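Long-range contacts in cytolethal distending toxin subunit B (Escherichia coli, PDB 2F1N), which nicks DNA as the endonuclease subunit of a tripartite bacterial toxin and very probably causes the damage that arrests intoxicated cells in G2/M: residues I75-L80 against D118-L123; Y94-A99 against L111-R116; N154-L159 against G184-E189; R188-L193 against Q218-Y223. All blocks are in the same frame, centred on the assembly; numbering follows the deposited sequence.

Contact 1: residues I75-L80 against D118-L123; sequences IPVREL and DEVFVL
V122 is the residue on which this contact turns: one of its methyls meets I75 and the other V77. CG1 lies 3.6 Å from I75 CB and is nearly as close to CG2 and CD1 of the same isoleucine, so a single methyl rests against three carbons of its partner. The side chains of I75 and V122 point opposite ways and overlap along their flanks. In V122, CG1 stands anti to the backbone N (chi1 -168°), which turns this methyl to I75, while CG2 reaches V77 CG2 at 3.8 Å. V77 adds a looser touch, its CG1 standing 4.4 Å from V120 CG1. Past V122, I75 CD1 ends 3.9 Å from the backbone O of L123. No hydrogen bond joins the two segments, and short branched aliphatic residues suit such a place, since they fill the gap between backbones without bringing in polar groups that would need partners. The contact lies near the protein surface. I75 also leans on P132 and V77 on L134, while V77 touches S98 of strand 92-98; thus the chain leading into strand 78-83 of one sheet packs against 119-123, an outermost strand of the other, beside its neighbour 133-138.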
loop_
_atom_site.group_PDB
_atom_site.type_symbol
_atom_site.label_atom_id
_atom_site.label_comp_id
_atom_site.label_asym_id
_atom_site.label_seq_id
_atom_site.Cartn_x
_atom_site.Cartn_y
_atom_site.Cartn_z
ATOM N N ILE A 75 -15.621 5.545 -6.529
ATOM C CA ILE A 75 -14.214 5.449 -6.897
ATOM C C ILE A 75 -13.925 4.142 -7.631
ATOM O O ILE A 75 -14.197 3.082 -7.055
ATOM C CB ILE A 75 -13.343 5.561 -5.663
ATOM C CG1 ILE A 75 -13.532 6.931 -4.989
ATOM C CG2 ILE A 75 -11.831 5.290 -6.031
ATOM C CD1 ILE A 75 -13.178 6.922 -3.525
ATOM N N PRO A 76 -13.400 4.218 -8.860
ATOM C CA PRO A 76 -13.067 3.037 -9.657
ATOM C C PRO A 76 -12.177 2.069 -8.899
ATOM O O PRO A 76 -11.122 2.461 -8.402
ATOM C CB PRO A 76 -12.296 3.623 -10.837
ATOM C CG PRO A 76 -12.932 4.970 -11.009
ATOM C CD PRO A 76 -13.153 5.464 -9.638
ATOM N N VAL A 77 -12.618 0.824 -8.789
ATOM C CA VAL A 77 -11.790 -0.224 -8.216
ATOM C C VAL A 77 -12.188 -1.577 -8.823
ATOM O O VAL A 77 -13.370 -1.877 -8.959
ATOM C CB VAL A 77 -11.843 -0.280 -6.668
ATOM C CG1 VAL A 77 -10.858 -1.371 -6.090
ATOM C CG2 VAL A 77 -11.535 1.099 -6.058
ATOM N N ARG A 78 -11.193 -2.392 -9.183
ATOM C CA ARG A 78 -11.444 -3.693 -9.814
ATOM C C ARG A 78 -10.557 -4.731 -9.189
ATOM O O ARG A 78 -9.400 -4.457 -8.885
ATOM C CB ARG A 78 -11.095 -3.686 -11.357
ATOM C CG ARG A 78 -11.983 -2.842 -12.243
ATOM C CD ARG A 78 -11.253 -2.461 -13.556
ATOM N NE ARG A 78 -11.507 -3.498 -14.531
ATOM C CZ ARG A 78 -10.774 -3.735 -15.620
ATOM N NH1 ARG A 78 -9.682 -3.033 -15.867
ATOM N NH2 ARG A 78 -11.155 -4.693 -16.462
ATOM N N GLU A 79 -11.076 -5.954 -9.037
ATOM C CA GLU A 79 -10.249 -7.098 -8.642
ATOM C C GLU A 79 -9.866 -7.854 -9.895
ATOM O O GLU A 79 -10.741 -8.201 -10.688
ATOM C CB GLU A 79 -11.063 -8.050 -7.756
ATOM C CG GLU A 79 -10.317 -9.323 -7.379
ATOM C CD GLU A 79 -11.215 -10.200 -6.539
ATOM O OE1 GLU A 79 -12.167 -10.834 -7.071
ATOM O OE2 GLU A 79 -11.010 -10.184 -5.311
ATOM N N LEU A 80 -8.561 -8.121 -10.060
ATOM C CA LEU A 80 -8.051 -8.908 -11.181
ATOM C C LEU A 80 -7.284 -10.135 -10.696
ATOM O O LEU A 80 -6.638 -10.084 -9.646
ATOM C CB LEU A 80 -7.137 -8.040 -12.097
ATOM C CG LEU A 80 -7.444 -6.529 -12.170
ATOM C CD1 LEU A 80 -6.201 -5.743 -12.683
ATOM C CD2 LEU A 80 -8.637 -6.269 -13.078
ATOM N N ASP A 118 -10.490 -10.747 1.634
ATOM C CA ASP A 118 -11.809 -11.031 2.238
ATOM C C ASP A 118 -12.790 -9.890 2.088
ATOM O O ASP A 118 -14.016 -10.091 1.997
ATOM C CB ASP A 118 -11.646 -11.420 3.719
ATOM C CG ASP A 118 -10.793 -12.678 3.865
ATOM O OD1 ASP A 118 -10.908 -13.590 3.016
ATOM O OD2 ASP A 118 -9.968 -12.855 4.776
ATOM N N GLU A 119 -12.249 -8.682 2.099
ATOM C CA GLU A 119 -13.070 -7.471 2.011
ATOM C C GLU A 119 -12.202 -6.403 1.330
ATOM O O GLU A 119 -10.975 -6.410 1.454
ATOM C CB GLU A 119 -13.523 -7.037 3.433
ATOM C CG GLU A 119 -14.598 -5.981 3.523
ATOM C CD GLU A 119 -15.126 -5.793 4.939
ATOM O OE1 GLU A 119 -14.505 -6.254 5.942
ATOM O OE2 GLU A 119 -16.173 -5.157 5.025
ATOM N N VAL A 120 -12.855 -5.539 0.569
ATOM C CA VAL A 120 -12.144 -4.410 -0.055
ATOM C C VAL A 120 -12.678 -3.093 0.483
ATOM O O VAL A 120 -13.909 -2.893 0.508
ATOM C CB VAL A 120 -12.304 -4.445 -1.573
ATOM C CG1 VAL A 120 -11.376 -3.312 -2.224
ATOM C CG2 VAL A 120 -11.938 -5.823 -2.077
ATOM N N PHE A 121 -11.764 -2.201 0.854
ATOM C CA PHE A 121 -12.101 -0.853 1.389
ATOM C C PHE A 121 -11.703 0.248 0.379
ATOM O O PHE A 121 -10.604 0.226 -0.151
ATOM C CB PHE A 121 -11.401 -0.550 2.702
ATOM C CG PHE A 121 -11.660 -1.568 3.767
ATOM C CD1 PHE A 121 -12.947 -1.913 4.127
ATOM C CD2 PHE A 121 -10.598 -2.235 4.363
ATOM C CE1 PHE A 121 -13.180 -2.895 5.129
ATOM C CE2 PHE A 121 -10.839 -3.224 5.333
ATOM C CZ PHE A 121 -12.118 -3.525 5.715
ATOM N N VAL A 122 -12.606 1.198 0.147
ATOM C CA VAL A 122 -12.322 2.329 -0.703
ATOM C C VAL A 122 -12.770 3.564 0.064
ATOM O O VAL A 122 -13.978 3.755 0.295
ATOM C CB VAL A 122 -13.144 2.294 -1.988
ATOM C CG1 VAL A 122 -12.540 3.342 -2.914
ATOM C CG2 VAL A 122 -13.108 0.891 -2.630
ATOM N N LEU A 123 -11.808 4.373 0.488
ATOM C CA LEU A 123 -12.088 5.585 1.245
ATOM C C LEU A 123 -11.780 6.828 0.366
ATOM O O LEU A 123 -10.835 6.844 -0.436
ATOM C CB LEU A 123 -11.300 5.607 2.569
ATOM C CG LEU A 123 -11.279 4.260 3.362
ATOM C CD1 LEU A 123 -10.552 4.405 4.663
ATOM C CD2 LEU A 123 -12.671 3.667 3.626
#

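Contact 2: residues Y94-A99 against L111-R116; sequences YIYFSA and LVSNRR
Y94 and S113 face each other as a hydrogen-bonded antiparallel pair: Y94 N gives to S113 O at 2.9 Å, and S113 N returns the bond to Y94 O at 2.8 Å. Two residues along, Y96 N to L111 O (2.7 Å) and L111 N to Y96 O repeat the exchange. Between them I95 and V112 form a non-hydrogen-bonded pair; their backbones bond outward, to L80 and L51 of the flanking strands. The carbonyls of Y94 and L111 each receive a CA-H...O contact besides, from V112 and I95 respectively. S113 OG lies in the plane of the Y96 ring, 3.5 Å from CE2, and donates a weak bond to R115 O. The phenol of Y96 is satisfied beyond the segments, by the carboxylate of E79 and the backbone N of A117. Arginine suits position 116 because its aliphatic root can lie on an aromatic: CB sits over one face of the Y94 ring, 3.7 Å from its centroid, in a CH-pi contact. CG stands anti to the backbone N (chi1 175°), and the extended chain carries the guanidinium onward, its plane 84° from that of the ring. The ladder is that of a beta hairpin, strands 92-98 and 109-113, within one sheet of the DNase I-like sandwich.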
loop_
_atom_site.group_PDB
_atom_site.type_symbol
_atom_site.label_atom_id
_atom_site.label_comp_id
_atom_site.label_asym_id
_atom_site.label_seq_id
_atom_site.Cartn_x
_atom_site.Cartn_y
_atom_site.Cartn_z
ATOM N N TYR A 94 -3.730 -11.831 -6.735
ATOM C CA TYR A 94 -4.884 -10.953 -6.908
ATOM C C TYR A 94 -4.419 -9.507 -6.952
ATOM O O TYR A 94 -3.579 -9.087 -6.167
ATOM C CB TYR A 94 -5.883 -11.141 -5.723
ATOM C CG TYR A 94 -6.650 -12.433 -5.837
ATOM C CD1 TYR A 94 -6.100 -13.616 -5.377
ATOM C CD2 TYR A 94 -7.917 -12.434 -6.410
ATOM C CE1 TYR A 94 -6.814 -14.843 -5.506
ATOM C CE2 TYR A 94 -8.636 -13.592 -6.524
ATOM C CZ TYR A 94 -8.083 -14.797 -6.044
ATOM O OH TYR A 94 -8.799 -15.967 -6.150
ATOM N N ILE A 95 -4.942 -8.718 -7.911
ATOM C CA ILE A 95 -4.613 -7.292 -7.966
ATOM C C ILE A 95 -5.853 -6.482 -7.705
ATOM O O ILE A 95 -6.909 -6.748 -8.302
ATOM C CB ILE A 95 -4.057 -6.912 -9.398
ATOM C CG1 ILE A 95 -2.796 -7.736 -9.741
ATOM C CG2 ILE A 95 -3.721 -5.398 -9.417
ATOM C CD1 ILE A 95 -2.289 -7.423 -11.205
ATOM N N TYR A 96 -5.762 -5.475 -6.844
ATOM C CA TYR A 96 -6.917 -4.575 -6.630
ATOM C C TYR A 96 -6.442 -3.262 -7.185
ATOM O O TYR A 96 -5.429 -2.669 -6.722
ATOM C CB TYR A 96 -7.249 -4.491 -5.104
ATOM C CG TYR A 96 -7.651 -5.860 -4.681
ATOM C CD1 TYR A 96 -8.981 -6.290 -4.855
ATOM C CD2 TYR A 96 -6.683 -6.802 -4.272
ATOM C CE1 TYR A 96 -9.369 -7.610 -4.549
ATOM C CE2 TYR A 96 -7.051 -8.127 -4.005
ATOM C CZ TYR A 96 -8.390 -8.517 -4.139
ATOM O OH TYR A 96 -8.755 -9.841 -3.904
ATOM N N PHE A 97 -7.123 -2.825 -8.237
ATOM C CA PHE A 97 -6.594 -1.709 -9.036
ATOM C C PHE A 97 -7.572 -0.564 -9.084
ATOM O O PHE A 97 -8.745 -0.791 -9.396
ATOM C CB PHE A 97 -6.245 -2.207 -10.454
ATOM C CG PHE A 97 -5.253 -1.316 -11.166
ATOM C CD1 PHE A 97 -5.665 -0.176 -11.772
ATOM C CD2 PHE A 97 -3.879 -1.652 -11.184
ATOM C CE1 PHE A 97 -4.756 0.679 -12.406
ATOM C CE2 PHE A 97 -2.946 -0.786 -11.834
ATOM C CZ PHE A 97 -3.414 0.372 -12.416
ATOM N N SER A 98 -7.091 0.662 -8.853
ATOM C CA SER A 98 -7.965 1.836 -8.974
ATOM C C SER A 98 -7.398 2.781 -10.006
ATOM O O SER A 98 -6.353 3.364 -9.763
ATOM C CB SER A 98 -8.084 2.620 -7.674
ATOM O OG SER A 98 -8.677 1.797 -6.706
ATOM N N ALA A 99 -8.074 2.896 -11.139
ATOM C CA ALA A 99 -7.797 3.953 -12.093
ATOM C C ALA A 99 -8.319 5.258 -11.454
ATOM O O ALA A 99 -9.529 5.465 -11.288
ATOM C CB ALA A 99 -8.497 3.652 -13.394
ATOM N N LEU A 111 -3.083 -2.629 -4.989
ATOM C CA LEU A 111 -2.560 -3.612 -4.026
ATOM C C LEU A 111 -2.498 -4.954 -4.736
ATOM O O LEU A 111 -3.447 -5.358 -5.439
ATOM C CB LEU A 111 -3.493 -3.672 -2.837
ATOM C CG LEU A 111 -3.435 -2.549 -1.819
ATOM C CD1 LEU A 111 -4.782 -2.505 -1.044
ATOM C CD2 LEU A 111 -2.273 -2.861 -0.840
ATOM N N VAL A 112 -1.399 -5.671 -4.536
ATOM C CA VAL A 112 -1.237 -7.004 -5.085
ATOM C C VAL A 112 -1.109 -7.957 -3.891
ATOM O O VAL A 112 -0.356 -7.658 -2.937
ATOM C CB VAL A 112 0.048 -7.099 -5.910
ATOM C CG1 VAL A 112 0.075 -8.432 -6.718
ATOM C CG2 VAL A 112 0.135 -5.875 -6.867
ATOM N N SER A 113 -1.853 -9.041 -3.934
ATOM C CA SER A 113 -1.830 -9.975 -2.790
ATOM C C SER A 113 -1.831 -11.424 -3.199
ATOM O O SER A 113 -2.516 -11.801 -4.120
ATOM C CB SER A 113 -3.024 -9.763 -1.869
ATOM O OG SER A 113 -4.124 -9.325 -2.588
ATOM N N ASN A 114 -1.097 -12.246 -2.459
ATOM C CA ASN A 114 -1.107 -13.692 -2.789
ATOM C C ASN A 114 -2.293 -14.458 -2.191
ATOM O O ASN A 114 -2.394 -15.692 -2.374
ATOM C CB ASN A 114 0.212 -14.361 -2.405
ATOM C CG ASN A 114 0.566 -14.217 -0.948
ATOM O OD1 ASN A 114 -0.250 -13.882 -0.104
ATOM N ND2 ASN A 114 1.822 -14.559 -0.638
ATOM N N ARG A 115 -3.188 -13.721 -1.536
ATOM C CA ARG A 115 -4.461 -14.260 -1.067
ATOM C C ARG A 115 -5.595 -13.360 -1.579
ATOM O O ARG A 115 -5.459 -12.142 -1.560
ATOM C CB ARG A 115 -4.475 -14.304 0.479
ATOM C CG ARG A 115 -3.431 -15.271 1.066
ATOM C CD ARG A 115 -3.542 -15.546 2.598
ATOM N NE ARG A 115 -4.747 -16.311 3.000
ATOM C CZ ARG A 115 -4.764 -17.509 3.638
ATOM N NH1 ARG A 115 -3.643 -18.158 3.957
ATOM N NH2 ARG A 115 -5.934 -18.075 3.955
ATOM N N ARG A 116 -6.711 -13.938 -1.988
ATOM C CA ARG A 116 -7.875 -13.113 -2.261
ATOM C C ARG A 116 -8.268 -12.255 -1.075
ATOM O O ARG A 116 -8.322 -12.743 0.082
ATOM C CB ARG A 116 -9.055 -13.991 -2.693
ATOM C CG ARG A 116 -10.426 -13.282 -2.901
ATOM C CD ARG A 116 -11.583 -14.338 -3.149
ATOM N NE ARG A 116 -12.881 -13.724 -3.509
ATOM C CZ ARG A 116 -13.782 -13.205 -2.659
ATOM N NH1 ARG A 116 -13.581 -13.209 -1.345
ATOM N NH2 ARG A 116 -14.884 -12.650 -3.151
#

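Contact 3: residues N154-L159 against G184-E189; sequences NDAPAL and GDFNRE
N154 meets R188 at the guanidinium edge, the amide and guanidinium planes turned 26° apart. R188 grips side-on: NE (2.9 Å) and NH2 (3.0 Å) both give to N154 OD1, which lies close to the guanidinium plane. Relative to the carbonyl plane of the amide, NE stands 35° out and NH2 less. The bend in the arginine at chi3 (73°) sets NE back toward the asparagine. The third donor to OD1 is the backbone N of A156, at 3.1 Å and far above the amide plane. Asparagine suits the place because its other end donates: ND2 gives to F186 O at 3.0 Å, almost in the amide plane, and also to I149 O. With both ends engaged, the flip of the amide is fixed. P157 crosses R188 at about a right angle and lays CD over the centre of one guanidinium face, 3.4 Å above the plane; its CD and CG methylenes pack apolar carbon on a face that needs no hydrogen bonds. A156, with only a methyl, fits between the arginine and the F186 ring, its CB at the edge of that ring, 4.1 Å from CD1. On the face opposite P157, R188 NH1 forms an ion pair with D192 OD2 by charge alone. The bond from A156 N makes N154 the head of an Asx turn leading into helix 156-168, here tied to the loop that follows strand 179-183.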
loop_
_atom_site.group_PDB
_atom_site.type_symbol
_atom_site.label_atom_id
_atom_site.label_comp_id
_atom_site.label_asym_id
_atom_site.label_seq_id
_atom_site.Cartn_x
_atom_site.Cartn_y
_atom_site.Cartn_z
ATOM N N ASN A 154 0.919 18.767 3.371
ATOM C CA ASN A 154 0.020 17.930 2.576
ATOM C C ASN A 154 -0.976 17.110 3.392
ATOM O O ASN A 154 -1.182 17.348 4.609
ATOM C CB ASN A 154 0.867 17.038 1.659
ATOM C CG ASN A 154 1.525 15.855 2.402
ATOM O OD1 ASN A 154 1.395 15.696 3.641
ATOM N ND2 ASN A 154 2.241 15.019 1.650
ATOM N N ASP A 155 -1.618 16.174 2.701
ATOM C CA ASP A 155 -2.706 15.390 3.283
ATOM C C ASP A 155 -2.315 14.103 4.020
ATOM O O ASP A 155 -3.193 13.334 4.485
ATOM C CB ASP A 155 -3.748 15.115 2.198
ATOM C CG ASP A 155 -3.183 14.377 0.974
ATOM O OD1 ASP A 155 -1.954 14.509 0.639
ATOM O OD2 ASP A 155 -3.939 13.669 0.263
ATOM N N ALA A 156 -1.007 13.874 4.182
ATOM C CA ALA A 156 -0.594 12.623 4.852
ATOM C C ALA A 156 -1.222 12.418 6.233
ATOM O O ALA A 156 -1.753 11.317 6.494
ATOM C CB ALA A 156 0.944 12.466 4.896
ATOM N N PRO A 157 -1.181 13.395 7.154
ATOM C CA PRO A 157 -1.794 13.151 8.479
ATOM C C PRO A 157 -3.297 12.822 8.379
ATOM O O PRO A 157 -3.789 11.929 9.077
ATOM C CB PRO A 157 -1.590 14.465 9.220
ATOM C CG PRO A 157 -0.336 15.096 8.593
ATOM C CD PRO A 157 -0.525 14.723 7.105
ATOM N N ALA A 158 -4.005 13.543 7.527
ATOM C CA ALA A 158 -5.446 13.311 7.326
ATOM C C ALA A 158 -5.755 11.942 6.722
ATOM O O ALA A 158 -6.801 11.339 7.058
ATOM C CB ALA A 158 -6.013 14.428 6.403
ATOM N N LEU A 159 -4.894 11.453 5.811
ATOM C CA LEU A 159 -5.044 10.073 5.322
ATOM C C LEU A 159 -4.950 9.042 6.457
ATOM O O LEU A 159 -5.749 8.101 6.517
ATOM C CB LEU A 159 -3.992 9.737 4.262
ATOM C CG LEU A 159 -4.250 10.498 2.953
ATOM C CD1 LEU A 159 -2.974 10.429 2.012
ATOM C CD2 LEU A 159 -5.494 9.971 2.234
ATOM N N GLY A 184 2.730 3.432 1.861
ATOM C CA GLY A 184 2.675 4.324 0.717
ATOM C C GLY A 184 3.693 5.395 0.678
ATOM O O GLY A 184 4.673 5.361 1.446
ATOM N N ASP A 185 3.488 6.275 -0.311
ATOM C CA ASP A 185 4.312 7.451 -0.483
ATOM C C ASP A 185 3.583 8.578 0.216
ATOM O O ASP A 185 2.598 9.154 -0.279
ATOM C CB ASP A 185 4.504 7.726 -1.992
ATOM C CG ASP A 185 5.322 8.955 -2.269
ATOM O OD1 ASP A 185 5.728 9.712 -1.322
ATOM O OD2 ASP A 185 5.552 9.265 -3.464
ATOM N N PHE A 186 4.098 8.907 1.391
ATOM C CA PHE A 186 3.468 9.937 2.209
ATOM C C PHE A 186 3.933 11.340 1.871
ATOM O O PHE A 186 3.363 12.328 2.344
ATOM C CB PHE A 186 3.704 9.631 3.688
ATOM C CG PHE A 186 2.979 8.411 4.160
ATOM C CD1 PHE A 186 1.616 8.483 4.477
ATOM C CD2 PHE A 186 3.639 7.183 4.272
ATOM C CE1 PHE A 186 0.923 7.315 4.896
ATOM C CE2 PHE A 186 2.964 6.013 4.716
ATOM C CZ PHE A 186 1.607 6.096 5.031
ATOM N N ASN A 187 4.996 11.426 1.064
ATOM C CA ASN A 187 5.483 12.727 0.556
ATOM C C ASN A 187 5.838 13.739 1.648
ATOM O O ASN A 187 5.832 14.943 1.409
ATOM C CB ASN A 187 4.503 13.341 -0.477
ATOM C CG ASN A 187 4.958 13.109 -1.903
ATOM O OD1 ASN A 187 6.158 13.265 -2.226
ATOM N ND2 ASN A 187 4.047 12.703 -2.759
ATOM N N ARG A 188 6.201 13.211 2.814
ATOM C CA ARG A 188 6.828 13.931 3.939
ATOM C C ARG A 188 7.598 12.892 4.746
ATOM O O ARG A 188 7.300 11.689 4.655
ATOM C CB ARG A 188 5.785 14.680 4.780
ATOM C CG ARG A 188 4.764 13.783 5.474
ATOM C CD ARG A 188 3.989 14.613 6.539
ATOM N NE ARG A 188 3.049 15.555 5.958
ATOM C CZ ARG A 188 2.443 16.539 6.664
ATOM N NH1 ARG A 188 2.771 16.737 7.951
ATOM N NH2 ARG A 188 1.535 17.332 6.108
ATOM N N GLU A 189 8.597 13.347 5.527
ATOM C CA GLU A 189 9.457 12.449 6.249
ATOM C C GLU A 189 8.674 11.877 7.455
ATOM O O GLU A 189 7.712 12.464 7.862
ATOM C CB GLU A 189 10.740 13.209 6.697
ATOM C CG GLU A 189 12.014 12.501 6.309
ATOM C CD GLU A 189 12.517 12.887 4.944
ATOM O OE1 GLU A 189 11.803 13.593 4.216
ATOM O OE2 GLU A 189 13.661 12.506 4.621
#

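Contact 4: residues R188-L193 against Q218-Y223; sequences REPADL and QRTLDY
Y223 extends to the start of helix 190-194, its hydroxyl giving a hydrogen bond to R188 O at 2.8 Å. Its CG sits between the backbone N and the carbonyl carbon (chi1 49°), the more hindered staggered arrangement, which directs the first ring atom toward the helix start. P190 lays CG over one ring face, 3.9 Å from the centroid and displaced toward the rim, a CH-pi contact; the proline C-H groups, slightly polarised by the ring nitrogen, suit the electron-rich face of a phenol. L193 comes to the ring edge instead, with CD2 3.9 Å from CE1. E189 occupies the N-cap position of this helix, and L193 N bonds back to E189 O in the helical pattern; residues 188-193 belong to the nuclear localization signal. The acidic chain of E189 bends at chi2 (89°), which swings CD round so that the carboxylate folds over the 218-223 loop: OE2 takes the backbone N of T220 at 2.8 Å, met from above the carboxylate plane, and OE1 makes a long, weak ion pair with R219 NH1 at 3.5 Å. The arginine, itself bent at chi2 and chi3, lies with one guanidinium face over L221 CD2. T220 turns CG2 toward P190, 4.0 Å from CD, while its hydroxyl bonds to A212 O. The buried carbonyl of T220 has no hydrogen-bonding partner in the model, though E189 CA approaches it almost straight on at 3.4 Å.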
loop_
_atom_site.group_PDB
_atom_site.type_symbol
_atom_site.label_atom_id
_atom_site.label_comp_id
_atom_site.label_asym_id
_atom_site.label_seq_id
_atom_site.Cartn_x
_atom_site.Cartn_y
_atom_site.Cartn_z
ATOM N N ARG A 188 6.201 13.211 2.814
ATOM C CA ARG A 188 6.828 13.931 3.939
ATOM C C ARG A 188 7.598 12.892 4.746
ATOM O O ARG A 188 7.300 11.689 4.655
ATOM C CB ARG A 188 5.785 14.680 4.780
ATOM C CG ARG A 188 4.764 13.783 5.474
ATOM C CD ARG A 188 3.989 14.613 6.539
ATOM N NE ARG A 188 3.049 15.555 5.958
ATOM C CZ ARG A 188 2.443 16.539 6.664
ATOM N NH1 ARG A 188 2.771 16.737 7.951
ATOM N NH2 ARG A 188 1.535 17.332 6.108
ATOM N N GLU A 189 8.597 13.347 5.527
ATOM C CA GLU A 189 9.457 12.449 6.249
ATOM C C GLU A 189 8.674 11.877 7.455
ATOM O O GLU A 189 7.712 12.464 7.862
ATOM C CB GLU A 189 10.740 13.209 6.697
ATOM C CG GLU A 189 12.014 12.501 6.309
ATOM C CD GLU A 189 12.517 12.887 4.944
ATOM O OE1 GLU A 189 11.803 13.593 4.216
ATOM O OE2 GLU A 189 13.661 12.506 4.621
ATOM N N PRO A 190 9.057 10.708 7.954
ATOM C CA PRO A 190 8.344 10.045 9.059
ATOM C C PRO A 190 8.077 10.920 10.308
ATOM O O PRO A 190 6.960 10.979 10.813
ATOM C CB PRO A 190 9.273 8.887 9.385
ATOM C CG PRO A 190 9.894 8.557 8.112
ATOM C CD PRO A 190 10.178 9.870 7.472
ATOM N N ALA A 191 9.103 11.572 10.840
ATOM C CA ALA A 191 8.873 12.450 11.991
ATOM C C ALA A 191 7.935 13.613 11.683
ATOM O O ALA A 191 7.194 14.079 12.575
ATOM C CB ALA A 191 10.221 12.968 12.571
ATOM N N ASP A 192 7.965 14.100 10.423
ATOM C CA ASP A 192 7.062 15.140 10.009
ATOM C C ASP A 192 5.604 14.710 10.001
ATOM O O ASP A 192 4.732 15.491 10.321
ATOM C CB ASP A 192 7.451 15.682 8.629
ATOM C CG ASP A 192 6.751 16.943 8.308
ATOM O OD1 ASP A 192 7.027 17.967 8.994
ATOM O OD2 ASP A 192 5.907 17.055 7.400
ATOM N N LEU A 193 5.339 13.462 9.609
ATOM C CA LEU A 193 3.999 12.924 9.747
ATOM C C LEU A 193 3.619 12.738 11.247
ATOM O O LEU A 193 2.535 13.158 11.642
ATOM C CB LEU A 193 3.951 11.555 9.064
ATOM C CG LEU A 193 2.621 10.810 9.151
ATOM C CD1 LEU A 193 1.422 11.659 8.585
ATOM C CD2 LEU A 193 2.815 9.500 8.351
ATOM N N GLN A 218 17.402 11.840 -1.633
ATOM C CA GLN A 218 17.778 11.555 -0.239
ATOM C C GLN A 218 16.667 11.713 0.807
ATOM O O GLN A 218 16.946 11.760 2.028
ATOM C CB GLN A 218 19.041 12.342 0.165
ATOM C CG GLN A 218 20.339 11.729 -0.416
ATOM C CD GLN A 218 20.326 10.197 -0.495
ATOM O OE1 GLN A 218 20.115 9.623 -1.590
ATOM N NE2 GLN A 218 20.552 9.530 0.647
ATOM N N ARG A 219 15.413 11.780 0.358
ATOM C CA ARG A 219 14.317 11.912 1.327
ATOM C C ARG A 219 13.746 10.528 1.620
ATOM O O ARG A 219 13.833 9.631 0.769
ATOM C CB ARG A 219 13.239 12.868 0.800
ATOM C CG ARG A 219 13.789 14.341 0.697
ATOM C CD ARG A 219 12.892 15.386 1.366
ATOM N NE ARG A 219 11.707 15.584 0.527
ATOM C CZ ARG A 219 10.469 15.844 0.952
ATOM N NH1 ARG A 219 10.179 15.984 2.257
ATOM N NH2 ARG A 219 9.510 15.973 0.041
ATOM N N THR A 220 13.171 10.383 2.806
ATOM C CA THR A 220 12.525 9.128 3.198
ATOM C C THR A 220 11.017 9.416 3.139
ATOM O O THR A 220 10.464 9.999 4.061
ATOM C CB THR A 220 12.959 8.777 4.625
ATOM O OG1 THR A 220 14.383 8.497 4.621
ATOM C CG2 THR A 220 12.304 7.471 5.116
ATOM N N LEU A 221 10.394 9.068 2.017
ATOM C CA LEU A 221 8.996 9.416 1.763
ATOM C C LEU A 221 8.063 8.211 1.741
ATOM O O LEU A 221 6.832 8.374 1.766
ATOM C CB LEU A 221 8.885 10.114 0.417
ATOM C CG LEU A 221 9.678 11.417 0.306
ATOM C CD1 LEU A 221 9.397 12.089 -1.070
ATOM C CD2 LEU A 221 9.441 12.370 1.463
ATOM N N ASP A 222 8.647 7.022 1.611
ATOM C CA ASP A 222 7.869 5.788 1.380
ATOM C C ASP A 222 8.072 4.892 2.592
ATOM O O ASP A 222 9.197 4.467 2.875
ATOM C CB ASP A 222 8.415 5.076 0.138
ATOM C CG ASP A 222 8.383 5.945 -1.072
ATOM O OD1 ASP A 222 7.255 6.088 -1.633
ATOM O OD2 ASP A 222 9.397 6.584 -1.530
ATOM N N TYR A 223 6.988 4.561 3.267
ATOM C CA TYR A 223 7.119 3.771 4.483
ATOM C C TYR A 223 5.745 3.288 4.914
ATOM O O TYR A 223 4.810 3.293 4.096
ATOM C CB TYR A 223 7.865 4.620 5.561
ATOM C CG TYR A 223 7.346 6.017 5.780
ATOM C CD1 TYR A 223 6.333 6.268 6.709
ATOM C CD2 TYR A 223 7.909 7.126 5.095
ATOM C CE1 TYR A 223 5.849 7.591 6.922
ATOM C CE2 TYR A 223 7.418 8.454 5.264
ATOM C CZ TYR A 223 6.417 8.670 6.183
ATOM O OH TYR A 223 5.949 9.929 6.358
#

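In the fold
From the N terminus, the chain runs through 75-80 and 94-99, then turns back at 111-116, so contact 2 closes a hairpin nested inside the longer loop that contact 1 closes when 118-123 meets 75-80. The two touch, E79 and L80 joining Y96 and I95; contact 2 pairs neighbouring strands within one sheet, and contact 1 joins the lead into strand 78-83 to strand 119-123 of the other. Further on, in series, contact 3 ties the start of helix 156-168 to the loop after strand 179-183. Contact 4 begins there, sharing R188 and E189, and ties the start of helix 190-194 to the lead into strand 222-228. Contacts 1 and 4 lie about 27 Å apart between centres.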